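Local coordinates for protein monovalent Na+/H+ antiporter subunit D (Dietzia sp. DQ12-45-1b, PDB 7D3U) that forms one membrane subunit of the Mrp complex, a bacterial sodium/proton pump, and probably takes part in exchanging sodium ions for protons, at residues A[35-39]-A[110-114]; A[348-354]-A[437-443]. All blocks are in the same frame, centred on the assembly; numbering follows the deposited sequence.

Interaction 1: A[35-39]-A[110-114]; sequences LFAVL and PPLVL
Two membrane helices, 28-49 and 109-125, both predicted to span the bilayer, run side by side here, and Leu35, Val38 and Leu39 of the first meet Pro110, Val113 and Leu114 of the second. The short axes keep 10.7 Å apart and point the same way, 15° from parallel, so the backbones stay clear of each other and the side chains fill the space between. Leu35 meets three residues of helix 109-125: Pro110, Val113 and Leu114. CG anti to the backbone N (chi1 159°) turns its branch toward that helix, where CD2 lies 4.0 Å from Pro110 CB, the leucine crossing the proline ring at about a right angle, while CD1 goes to Leu114, 3.7 Å from CD2 of that residue. The same Leu114 methyl is shared by three partners of helix 28-49. Val38 meets it with CG1, 3.6 Å from Leu114 CD2, and Leu39 with CD2, 3.9 Å from Leu114 CD2. Val113 adds its CG1 branch beside Leu35 CD1, at 4.2 Å. Helix 9-23 borders one flank, where Thr17 touches both Val38 and Leu114; on helix 80-101, Thr91 touches Val113. Methyl groups and the proline ring carry the contact, and no hydrogen bond crosses it. All six touching residues are buried, so the two helices are held here by dispersion forces and by shape, with the branched ends of Leu35 and Leu114 probably helping to set the spacing and no polar pair fixing the register.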
ATOM      1  N   LEU A  35       8.433  22.950   7.696  1.00 66.99           N
ATOM      2  CA  LEU A  35       7.848  21.831   6.966  1.00 66.99           C
ATOM      3  C   LEU A  35       6.774  22.310   6.002  1.00 66.99           C
ATOM      4  O   LEU A  35       6.752  21.915   4.831  1.00 66.99           O
ATOM      5  CB  LEU A  35       7.271  20.812   7.948  1.00 66.99           C
ATOM      6  CG  LEU A  35       6.210  19.859   7.401  1.00 66.99           C
ATOM      7  CD1 LEU A  35       6.840  18.823   6.495  1.00 66.99           C
ATOM      8  CD2 LEU A  35       5.450  19.190   8.531  1.00 66.99           C
ATOM      9  N   PHE A  36       5.875  23.172   6.476  1.00 69.05           N
ATOM     10  CA  PHE A  36       4.814  23.655   5.602  1.00 69.05           C
ATOM     11  C   PHE A  36       5.340  24.638   4.570  1.00 69.05           C
ATOM     12  O   PHE A  36       4.828  24.673   3.448  1.00 69.05           O
ATOM     13  CB  PHE A  36       3.695  24.283   6.421  1.00 69.05           C
ATOM     14  CG  PHE A  36       2.766  23.280   7.018  1.00 69.05           C
ATOM     15  CD1 PHE A  36       1.880  22.584   6.219  1.00 69.05           C
ATOM     16  CD2 PHE A  36       2.786  23.019   8.370  1.00 69.05           C
ATOM     17  CE1 PHE A  36       1.028  21.654   6.762  1.00 69.05           C
ATOM     18  CE2 PHE A  36       1.938  22.093   8.916  1.00 69.05           C
ATOM     19  CZ  PHE A  36       1.057  21.407   8.113  1.00 69.05           C
ATOM     20  N   ALA A  37       6.371  25.417   4.904  1.00 67.56           N
ATOM     21  CA  ALA A  37       6.990  26.265   3.892  1.00 67.56           C
ATOM     22  C   ALA A  37       7.569  25.426   2.761  1.00 67.56           C
ATOM     23  O   ALA A  37       7.385  25.749   1.580  1.00 67.56           O
ATOM     24  CB  ALA A  37       8.072  27.137   4.524  1.00 67.56           C
ATOM     25  N   VAL A  38       8.242  24.325   3.099  1.00 67.08           N
ATOM     26  CA  VAL A  38       8.859  23.488   2.077  1.00 67.08           C
ATOM     27  C   VAL A  38       7.797  22.747   1.275  1.00 67.08           C
ATOM     28  O   VAL A  38       7.891  22.643   0.047  1.00 67.08           O
ATOM     29  CB  VAL A  38       9.869  22.519   2.718  1.00 67.08           C
ATOM     30  CG1 VAL A  38      10.044  21.285   1.858  1.00 67.08           C
ATOM     31  CG2 VAL A  38      11.199  23.212   2.922  1.00 67.08           C
ATOM     32  N   LEU A  39       6.761  22.237   1.943  1.00 67.19           N
ATOM     33  CA  LEU A  39       5.697  21.550   1.217  1.00 67.19           C
ATOM     34  C   LEU A  39       4.953  22.509   0.295  1.00 67.19           C
ATOM     35  O   LEU A  39       4.599  22.148  -0.835  1.00 67.19           O
ATOM     36  CB  LEU A  39       4.737  20.883   2.199  1.00 67.19           C
ATOM     37  CG  LEU A  39       5.294  19.664   2.934  1.00 67.19           C
ATOM     38  CD1 LEU A  39       4.224  19.012   3.787  1.00 67.19           C
ATOM     39  CD2 LEU A  39       5.877  18.665   1.952  1.00 67.19           C
ATOM     40  N   PRO A 110       8.015  15.907  11.182  1.00 66.63           N
ATOM     41  CA  PRO A 110       8.331  16.786  10.049  1.00 66.63           C
ATOM     42  C   PRO A 110       9.501  16.274   9.223  1.00 66.63           C
ATOM     43  O   PRO A 110       9.443  16.335   7.987  1.00 66.63           O
ATOM     44  CB  PRO A 110       8.654  18.128  10.722  1.00 66.63           C
ATOM     45  CG  PRO A 110       7.831  18.108  11.938  1.00 66.63           C
ATOM     46  CD  PRO A 110       7.890  16.692  12.428  1.00 66.63           C
ATOM     47  N   PRO A 111      10.588  15.776   9.836  1.00 67.16           N
ATOM     48  CA  PRO A 111      11.667  15.232   8.995  1.00 67.16           C
ATOM     49  C   PRO A 111      11.250  14.024   8.179  1.00 67.16           C
ATOM     50  O   PRO A 111      11.616  13.927   7.003  1.00 67.16           O
ATOM     51  CB  PRO A 111      12.756  14.872  10.011  1.00 67.16           C
ATOM     52  CG  PRO A 111      12.499  15.742  11.155  1.00 67.16           C
ATOM     53  CD  PRO A 111      11.015  15.827  11.246  1.00 67.16           C
ATOM     54  N   LEU A 112      10.488  13.100   8.766  1.00 66.37           N
ATOM     55  CA  LEU A 112      10.150  11.874   8.050  1.00 66.37           C
ATOM     56  C   LEU A 112       9.209  12.152   6.886  1.00 66.37           C
ATOM     57  O   LEU A 112       9.322  11.519   5.830  1.00 66.37           O
ATOM     58  CB  LEU A 112       9.538  10.856   9.010  1.00 66.37           C
ATOM     59  CG  LEU A 112      10.530  10.144   9.929  1.00 66.37           C
ATOM     60  CD1 LEU A 112       9.814   9.130  10.798  1.00 66.37           C
ATOM     61  CD2 LEU A 112      11.631   9.483   9.125  1.00 66.37           C
ATOM     62  N   VAL A 113       8.281  13.095   7.050  1.00 63.75           N
ATOM     63  CA  VAL A 113       7.402  13.458   5.943  1.00 63.75           C
ATOM     64  C   VAL A 113       8.210  14.057   4.801  1.00 63.75           C
ATOM     65  O   VAL A 113       7.969  13.758   3.625  1.00 63.75           O
ATOM     66  CB  VAL A 113       6.300  14.418   6.427  1.00 63.75           C
ATOM     67  CG1 VAL A 113       5.568  15.024   5.248  1.00 63.75           C
ATOM     68  CG2 VAL A 113       5.330  13.685   7.319  1.00 63.75           C
ATOM     69  N   LEU A 114       9.202  14.887   5.127  1.00 65.00           N
ATOM     70  CA  LEU A 114      10.023  15.489   4.084  1.00 65.00           C
ATOM     71  C   LEU A 114      10.900  14.447   3.402  1.00 65.00           C
ATOM     72  O   LEU A 114      11.138  14.526   2.193  1.00 65.00           O
ATOM     73  CB  LEU A 114      10.874  16.611   4.671  1.00 65.00           C
ATOM     74  CG  LEU A 114      10.100  17.890   4.974  1.00 65.00           C
ATOM     75  CD1 LEU A 114      11.036  18.995   5.417  1.00 65.00           C
ATOM     76  CD2 LEU A 114       9.300  18.315   3.763  1.00 65.00           C
TER

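Interaction 2: A[348-354]-A[437-443]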
ATOM      1  N   GLU A 348     -12.022   8.856  13.509  1.00 79.68           N
ATOM      2  CA  GLU A 348     -11.244   7.995  14.388  1.00 79.68           C
ATOM      3  C   GLU A 348     -10.355   8.783  15.339  1.00 79.68           C
ATOM      4  O   GLU A 348      -9.877   8.220  16.329  1.00 79.68           O
ATOM      5  CB  GLU A 348     -10.390   7.036  13.562  1.00 79.68           C
ATOM      6  CG  GLU A 348     -11.161   5.862  12.995  1.00 79.68           C
ATOM      7  CD  GLU A 348     -10.252   4.739  12.541  1.00 79.68           C
ATOM      8  OE1 GLU A 348      -9.019   4.882  12.673  1.00 79.68           O
ATOM      9  OE2 GLU A 348     -10.770   3.713  12.053  1.00 79.68           O
ATOM     10  N   VAL A 349     -10.120  10.065  15.065  1.00 75.61           N
ATOM     11  CA  VAL A 349      -9.302  10.871  15.961  1.00 75.61           C
ATOM     12  C   VAL A 349     -10.129  11.382  17.131  1.00 75.61           C
ATOM     13  O   VAL A 349      -9.676  11.366  18.280  1.00 75.61           O
ATOM     14  CB  VAL A 349      -8.643  12.022  15.179  1.00 75.61           C
ATOM     15  CG1 VAL A 349      -8.226  13.137  16.117  1.00 75.61           C
ATOM     16  CG2 VAL A 349      -7.449  11.509  14.397  1.00 75.61           C
ATOM     17  N   ARG A 350     -11.357  11.824  16.869  1.00 76.06           N
ATOM     18  CA  ARG A 350     -12.209  12.356  17.923  1.00 76.06           C
ATOM     19  C   ARG A 350     -13.127  11.309  18.533  1.00 76.06           C
ATOM     20  O   ARG A 350     -13.438  11.395  19.725  1.00 76.06           O
ATOM     21  CB  ARG A 350     -13.053  13.514  17.387  1.00 76.06           C
ATOM     22  CG  ARG A 350     -12.260  14.762  17.060  1.00 76.06           C
ATOM     23  CD  ARG A 350     -11.171  15.013  18.083  1.00 76.06           C
ATOM     24  NE  ARG A 350     -10.559  16.324  17.906  1.00 76.06           N
ATOM     25  CZ  ARG A 350      -9.295  16.604  18.200  1.00 76.06           C
ATOM     26  NH1 ARG A 350      -8.502  15.660  18.685  1.00 76.06           N
ATOM     27  NH2 ARG A 350      -8.824  17.826  18.006  1.00 76.06           N
ATOM     28  N   TYR A 351     -13.575  10.330  17.752  1.00 77.40           N
ATOM     29  CA  TYR A 351     -14.501   9.318  18.238  1.00 77.40           C
ATOM     30  C   TYR A 351     -13.854   7.957  18.441  1.00 77.40           C
ATOM     31  O   TYR A 351     -14.541   7.017  18.852  1.00 77.40           O
ATOM     32  CB  TYR A 351     -15.688   9.182  17.280  1.00 77.40           C
ATOM     33  CG  TYR A 351     -16.587  10.392  17.243  1.00 77.40           C
ATOM     34  CD1 TYR A 351     -16.328  11.447  16.382  1.00 77.40           C
ATOM     35  CD2 TYR A 351     -17.697  10.478  18.067  1.00 77.40           C
ATOM     36  CE1 TYR A 351     -17.148  12.553  16.344  1.00 77.40           C
ATOM     37  CE2 TYR A 351     -18.521  11.581  18.037  1.00 77.40           C
ATOM     38  CZ  TYR A 351     -18.242  12.615  17.175  1.00 77.40           C
ATOM     39  OH  TYR A 351     -19.064  13.716  17.143  1.00 77.40           O
ATOM     40  N   GLY A 352     -12.561   7.821  18.164  1.00 81.08           N
ATOM     41  CA  GLY A 352     -11.869   6.571  18.359  1.00 81.08           C
ATOM     42  C   GLY A 352     -12.224   5.532  17.317  1.00 81.08           C
ATOM     43  O   GLY A 352     -13.282   5.585  16.685  1.00 81.08           O
ATOM     44  N   PRO A 353     -11.336   4.558  17.118  1.00 84.06           N
ATOM     45  CA  PRO A 353     -11.595   3.502  16.127  1.00 84.06           C
ATOM     46  C   PRO A 353     -12.659   2.539  16.628  1.00 84.06           C
ATOM     47  O   PRO A 353     -12.464   1.846  17.628  1.00 84.06           O
ATOM     48  CB  PRO A 353     -10.232   2.811  15.978  1.00 84.06           C
ATOM     49  CG  PRO A 353      -9.244   3.701  16.682  1.00 84.06           C
ATOM     50  CD  PRO A 353     -10.012   4.415  17.736  1.00 84.06           C
ATOM     51  N   ARG A 354     -13.788   2.497  15.925  1.00 82.10           N
ATOM     52  CA  ARG A 354     -14.894   1.612  16.256  1.00 82.10           C
ATOM     53  C   ARG A 354     -15.353   0.893  14.997  1.00 82.10           C
ATOM     54  O   ARG A 354     -14.889   1.176  13.892  1.00 82.10           O
ATOM     55  CB  ARG A 354     -16.064   2.384  16.880  1.00 82.10           C
ATOM     56  CG  ARG A 354     -15.671   3.270  18.041  1.00 82.10           C
ATOM     57  CD  ARG A 354     -16.775   4.243  18.393  1.00 82.10           C
ATOM     58  NE  ARG A 354     -16.391   5.133  19.482  1.00 82.10           N
ATOM     59  CZ  ARG A 354     -16.491   4.821  20.769  1.00 82.10           C
ATOM     60  NH1 ARG A 354     -16.961   3.637  21.131  1.00 82.10           N
ATOM     61  NH2 ARG A 354     -16.117   5.693  21.693  1.00 82.10           N
ATOM     62  N   THR A 437     -22.204   8.652  23.349  1.00 93.96           N
ATOM     63  CA  THR A 437     -21.135   7.666  23.332  1.00 93.96           C
ATOM     64  C   THR A 437     -20.050   8.050  24.329  1.00 93.96           C
ATOM     65  O   THR A 437     -19.927   9.207  24.737  1.00 93.96           O
ATOM     66  CB  THR A 437     -20.524   7.521  21.933  1.00 93.96           C
ATOM     67  OG1 THR A 437     -19.629   6.402  21.914  1.00 93.96           O
ATOM     68  CG2 THR A 437     -19.766   8.779  21.549  1.00 93.96           C
ATOM     69  N   ASP A 438     -19.256   7.055  24.713  1.00 93.80           N
ATOM     70  CA  ASP A 438     -18.255   7.230  25.753  1.00 93.80           C
ATOM     71  C   ASP A 438     -17.053   8.011  25.237  1.00 93.80           C
ATOM     72  O   ASP A 438     -16.698   7.941  24.058  1.00 93.80           O
ATOM     73  CB  ASP A 438     -17.800   5.875  26.287  1.00 93.80           C
ATOM     74  CG  ASP A 438     -17.551   4.872  25.182  1.00 93.80           C
ATOM     75  OD1 ASP A 438     -17.790   5.218  24.007  1.00 93.80           O
ATOM     76  OD2 ASP A 438     -17.120   3.740  25.485  1.00 93.80           O
ATOM     77  N   SER A 439     -16.426   8.759  26.144  1.00 94.31           N
ATOM     78  CA  SER A 439     -15.226   9.532  25.824  1.00 94.31           C
ATOM     79  C   SER A 439     -14.022   8.603  25.939  1.00 94.31           C
ATOM     80  O   SER A 439     -13.310   8.564  26.945  1.00 94.31           O
ATOM     81  CB  SER A 439     -15.095  10.734  26.748  1.00 94.31           C
ATOM     82  OG  SER A 439     -15.483  10.397  28.067  1.00 94.31           O
ATOM     83  N   ARG A 440     -13.801   7.831  24.879  1.00 92.61           N
ATOM     84  CA  ARG A 440     -12.673   6.903  24.826  1.00 92.61           C
ATOM     85  C   ARG A 440     -12.213   6.858  23.370  1.00 92.61           C
ATOM     86  O   ARG A 440     -12.739   6.090  22.564  1.00 92.61           O
ATOM     87  CB  ARG A 440     -13.062   5.525  25.343  1.00 92.61           C
ATOM     88  CG  ARG A 440     -11.918   4.530  25.414  1.00 92.61           C
ATOM     89  CD  ARG A 440     -12.371   3.228  26.051  1.00 92.61           C
ATOM     90  NE  ARG A 440     -11.289   2.257  26.155  1.00 92.61           N
ATOM     91  CZ  ARG A 440     -11.437   1.026  26.632  1.00 92.61           C
ATOM     92  NH1 ARG A 440     -12.625   0.614  27.055  1.00 92.61           N
ATOM     93  NH2 ARG A 440     -10.399   0.206  26.691  1.00 92.61           N
ATOM     94  N   THR A 441     -11.225   7.690  23.050  1.00 86.24           N
ATOM     95  CA  THR A 441     -10.757   7.864  21.682  1.00 86.24           C
ATOM     96  C   THR A 441      -9.451   7.135  21.412  1.00 86.24           C
ATOM     97  O   THR A 441      -8.811   7.390  20.390  1.00 86.24           O
ATOM     98  CB  THR A 441     -10.594   9.350  21.368  1.00 86.24           C
ATOM     99  OG1 THR A 441      -9.657   9.931  22.283  1.00 86.24           O
ATOM    100  CG2 THR A 441     -11.922  10.069  21.506  1.00 86.24           C
ATOM    101  N   LEU A 442      -9.039   6.248  22.310  1.00 85.31           N
ATOM    102  CA  LEU A 442      -7.804   5.494  22.142  1.00 85.31           C
ATOM    103  C   LEU A 442      -8.015   4.070  22.638  1.00 85.31           C
ATOM    104  O   LEU A 442      -8.350   3.864  23.811  1.00 85.31           O
ATOM    105  CB  LEU A 442      -6.656   6.164  22.896  1.00 85.31           C
ATOM    106  CG  LEU A 442      -5.938   7.305  22.176  1.00 85.31           C
ATOM    107  CD1 LEU A 442      -5.233   8.199  23.178  1.00 85.31           C
ATOM    108  CD2 LEU A 442      -4.954   6.758  21.161  1.00 85.31           C
ATOM    109  N   PRO A 443      -7.842   3.068  21.781  1.00 84.88           N
ATOM    110  CA  PRO A 443      -8.040   1.687  22.227  1.00 84.88           C
ATOM    111  C   PRO A 443      -7.026   1.305  23.289  1.00 84.88           C
ATOM    112  O   PRO A 443      -5.943   1.885  23.385  1.00 84.88           O
ATOM    113  CB  PRO A 443      -7.843   0.866  20.950  1.00 84.88           C
ATOM    114  CG  PRO A 443      -7.014   1.733  20.066  1.00 84.88           C
ATOM    115  CD  PRO A 443      -7.417   3.143  20.374  1.00 84.88           C
TER
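The backbones come nearest at Gly352 and Thr441, whose CA atoms are 3.7 Å apart, just where the chain leaves helix 320-350 with a positive phi of 74° at the glycine. A side chain on Gly352 would point toward Arg440 O and Thr441 CA, consistent with a glycine at this close pass. Pro353 CD rests 3.9 Å from Pro443 CD, the two rings crossing at about a right angle. The contact probably lies outside the membrane, just past a predicted span: the turn after the helix packs on 437-443, which opens with a weakly bonded strand, 437-438, antiparallel to 519-520, and Asp108 of subunit C packs on both prolines. Arg354, extended from CG to NE, gives NE to Tyr351 O at 2.7 Å, nearly along the C=O axis, which probably helps hold the guanidinium, though the oxygen is tilted from its plane. Its NH2 forms a salt bridge with Asp438 OD1 at 2.9 Å, meeting the oxygen from above the carboxylate plane. Thr437 OG1 donates to Asp438 OD1 from the opposite face, and lies over one guanidinium face. With an alanine at Arg354, the Asp438 carboxylate would probably lack its cationic partner and Tyr351 O this donor.

Interactions 1 and 2 follow one another along the chain, 35-39 with 110-114 closing before 348-354 meets 437-443. Their centres are 28 Å apart and their nearest atoms about 14 Å. The first is a buried, wholly apolar meeting of two membrane helices about 17 Å from the chain centre; the second, about 25 Å from it, joins a helix end and its turn to a mostly loop segment and includes a salt bridge. Leu758 of subunit A packs on Leu112, in 110-114 but not part of interaction 1; subunit C packs on Pro353, Arg354, Arg440 and Pro443. Bound dodecyl-maltoside detergent lies about 5 Å from the Val38 side chain and about 7 Å from that of Arg350.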